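Local structure of D-ribitol-5-phosphate phosphatase (Bacteroides thetaiotaomicron, 4JB3) at residues E70-K75 with Q100-F105. The protein removes the phosphate from D-ribitol 5-phosphate and D-ribitol 1-phosphate, and also dephosphorylates 5-amino-6-(5-phospho-D-ribitylamino)uracil, a riboflavin precursor. Numbering follows the deposited sequence.
Sequences ELEEGK and QAWLGF
The carboxylate of Glu72 is gripped from outside the contact at both oxygens, OE2 by ND2 of Asn133 and OE1 by O2 of a bound glycerol, probably from the crystallisation medium, and it meets the indole of Trp102 across the segment pair. In this haloacid dehalogenase-like hydrolase both residues belong to the helical region between strands 26-29 and 125-130 of the parallel sheet, consistent with the cap inserted after the first strand in many relatives. OE2 lies 3.7 Å from CZ3 of Trp102 and 3.8 Å from CH2, and carboxylate and ring planes are only 10° apart. A bend at chi2 (-143°) carries the acid to the indole, although the first bond of the Glu72 side chain is not aimed there.

Leu71 supplies the apolar half. Its CA-CB bond points toward the other segment, and CG anti to the backbone N (chi1 174°) brings CD2 to the ring, the leucine and the indole running antiparallel past one another. Methyl CD2 makes the contact, 3.6 Å from CZ2 and 3.7 Å from NE1, so one residue meets the CZ2-NE1 side of the indole and the other the CZ3-CH2 side. The backbones stay 11.6 Å apart between CA of Leu71 and CA of Trp102; the Leu71 side chain and the indole span the gap. Phe135, Phe47 and Phe81 also meet the Trp102 ring, making it part of an aromatic cluster.

The Glu72 side chain is about 9 Å from that of Asp30, the probable nucleophile, and about 9 Å from the bound sodium, consistent with this contact lying near the active site. Helix 66-72 then closes in a Schellman motif: Gly74 has positive phi, its N bonds to O of Leu71, and N of Lys75 reaches O of Glu70 at 2.8 Å.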
loop_
_atom_site.group_PDB
_atom_site.type_symbol
_atom_site.label_atom_id
_atom_site.label_comp_id
_atom_site.label_asym_id
_atom_site.label_seq_id
_atom_site.Cartn_x
_atom_site.Cartn_y
_atom_site.Cartn_z
ATOM N N GLU A 70 -6.372 0.009 -14.839
ATOM C CA GLU A 70 -6.000 1.189 -15.607
ATOM C C GLU A 70 -5.842 2.410 -14.709
ATOM O O GLU A 70 -4.910 3.198 -14.881
ATOM C CB GLU A 70 -6.992 1.454 -16.753
ATOM C CG GLU A 70 -6.845 0.468 -17.899
ATOM C CD GLU A 70 -7.981 0.543 -18.893
ATOM O OE1 GLU A 70 -8.855 1.414 -18.729
ATOM O OE2 GLU A 70 -8.005 -0.274 -19.837
ATOM N N LEU A 71 -6.735 2.559 -13.731
ATOM C CA LEU A 71 -6.619 3.645 -12.767
ATOM C C LEU A 71 -5.342 3.498 -11.946
ATOM O O LEU A 71 -4.579 4.461 -11.783
ATOM C CB LEU A 71 -7.833 3.668 -11.834
ATOM C CG LEU A 71 -7.755 4.680 -10.689
ATOM C CD1 LEU A 71 -7.906 6.102 -11.251
ATOM C CD2 LEU A 71 -8.793 4.368 -9.615
ATOM N N GLU A 72 -5.063 2.291 -11.474
ATOM C CA GLU A 72 -3.894 2.096 -10.617
ATOM C C GLU A 72 -2.570 2.140 -11.380
ATOM O O GLU A 72 -1.504 2.238 -10.772
ATOM C CB GLU A 72 -4.053 0.845 -9.745
ATOM C CG GLU A 72 -5.295 0.971 -8.850
ATOM C CD GLU A 72 -5.127 0.380 -7.465
ATOM O OE1 GLU A 72 -4.502 -0.699 -7.316
ATOM O OE2 GLU A 72 -5.637 1.011 -6.504
ATOM N N GLU A 73 -2.636 2.104 -12.706
ATOM C CA GLU A 73 -1.433 2.272 -13.532
ATOM C C GLU A 73 -1.320 3.665 -14.144
ATOM O O GLU A 73 -0.378 3.945 -14.888
ATOM C CB GLU A 73 -1.381 1.207 -14.629
ATOM C CG GLU A 73 -1.165 -0.168 -14.057
ATOM C CD GLU A 73 -1.174 -1.277 -15.077
ATOM O OE1 GLU A 73 -1.382 -1.010 -16.284
ATOM O OE2 GLU A 73 -0.967 -2.437 -14.664
ATOM N N GLY A 74 -2.281 4.530 -13.839
ATOM C CA GLY A 74 -2.256 5.887 -14.352
ATOM C C GLY A 74 -2.688 5.999 -15.802
ATOM O O GLY A 74 -2.521 7.055 -16.410
ATOM N N LYS A 75 -3.244 4.921 -16.353
ATOM C CA LYS A 75 -3.688 4.924 -17.746
ATOM C C LYS A 75 -5.053 5.576 -17.877
ATOM O O LYS A 75 -5.411 6.085 -18.948
ATOM C CB LYS A 75 -3.698 3.503 -18.295
ATOM C CG LYS A 75 -2.308 2.895 -18.345
ATOM C CD LYS A 75 -2.326 1.480 -18.896
ATOM C CE LYS A 75 -0.914 0.913 -18.968
ATOM N NZ LYS A 75 -0.879 -0.433 -19.605
ATOM N N GLN A 100 -15.303 7.646 -1.774
ATOM C CA GLN A 100 -15.812 6.920 -0.614
ATOM C C GLN A 100 -15.888 5.418 -0.873
ATOM O O GLN A 100 -15.632 4.618 0.037
ATOM C CB GLN A 100 -17.149 7.488 -0.140
ATOM C CG GLN A 100 -17.022 8.877 0.481
ATOM C CD GLN A 100 -15.958 8.947 1.569
ATOM O OE1 GLN A 100 -15.896 8.091 2.452
ATOM N NE2 GLN A 100 -15.111 9.969 1.503
ATOM N N ALA A 101 -16.190 5.028 -2.112
ATOM C CA ALA A 101 -16.193 3.608 -2.450
ATOM C C ALA A 101 -14.792 3.018 -2.329
ATOM O O ALA A 101 -14.609 1.961 -1.726
ATOM C CB ALA A 101 -16.777 3.371 -3.841
ATOM N N TRP A 102 -13.797 3.705 -2.876
ATOM C CA TRP A 102 -12.409 3.276 -2.713
ATOM C C TRP A 102 -11.982 3.145 -1.250
ATOM O O TRP A 102 -11.258 2.209 -0.886
ATOM C CB TRP A 102 -11.465 4.232 -3.443
ATOM C CG TRP A 102 -11.284 3.842 -4.877
ATOM C CD1 TRP A 102 -11.800 4.480 -5.977
ATOM C CD2 TRP A 102 -10.570 2.701 -5.374
ATOM N NE1 TRP A 102 -11.432 3.812 -7.122
ATOM C CE2 TRP A 102 -10.686 2.712 -6.778
ATOM C CE3 TRP A 102 -9.841 1.670 -4.764
ATOM C CZ2 TRP A 102 -10.088 1.750 -7.582
ATOM C CZ3 TRP A 102 -9.253 0.715 -5.560
ATOM C CH2 TRP A 102 -9.382 0.752 -6.954
ATOM N N LEU A 103 -12.416 4.084 -0.413
ATOM C CA LEU A 103 -12.035 4.039 0.998
ATOM C C LEU A 103 -12.703 2.867 1.720
ATOM O O LEU A 103 -12.299 2.501 2.831
ATOM C CB LEU A 103 -12.338 5.368 1.685
ATOM C CG LEU A 103 -11.513 6.536 1.143
ATOM C CD1 LEU A 103 -11.831 7.810 1.902
ATOM C CD2 LEU A 103 -10.027 6.238 1.216
ATOM N N GLY A 104 -13.702 2.268 1.077
ATOM C CA GLY A 104 -14.334 1.065 1.581
ATOM C C GLY A 104 -13.373 -0.103 1.707
ATOM O O GLY A 104 -13.643 -1.044 2.450
ATOM N N PHE A 105 -12.249 -0.042 0.988
ATOM C CA PHE A 105 -11.232 -1.088 1.092
ATOM C C PHE A 105 -10.549 -1.104 2.447
ATOM O O PHE A 105 -9.953 -2.110 2.827
ATOM C CB PHE A 105 -10.127 -0.867 0.055
ATOM C CG PHE A 105 -10.328 -1.601 -1.241
ATOM C CD1 PHE A 105 -9.994 -2.946 -1.353
ATOM C CD2 PHE A 105 -10.801 -0.937 -2.358
ATOM C CE1 PHE A 105 -10.164 -3.624 -2.558
ATOM C CE2 PHE A 105 -10.976 -1.605 -3.562
ATOM C CZ PHE A 105 -10.652 -2.951 -3.660
#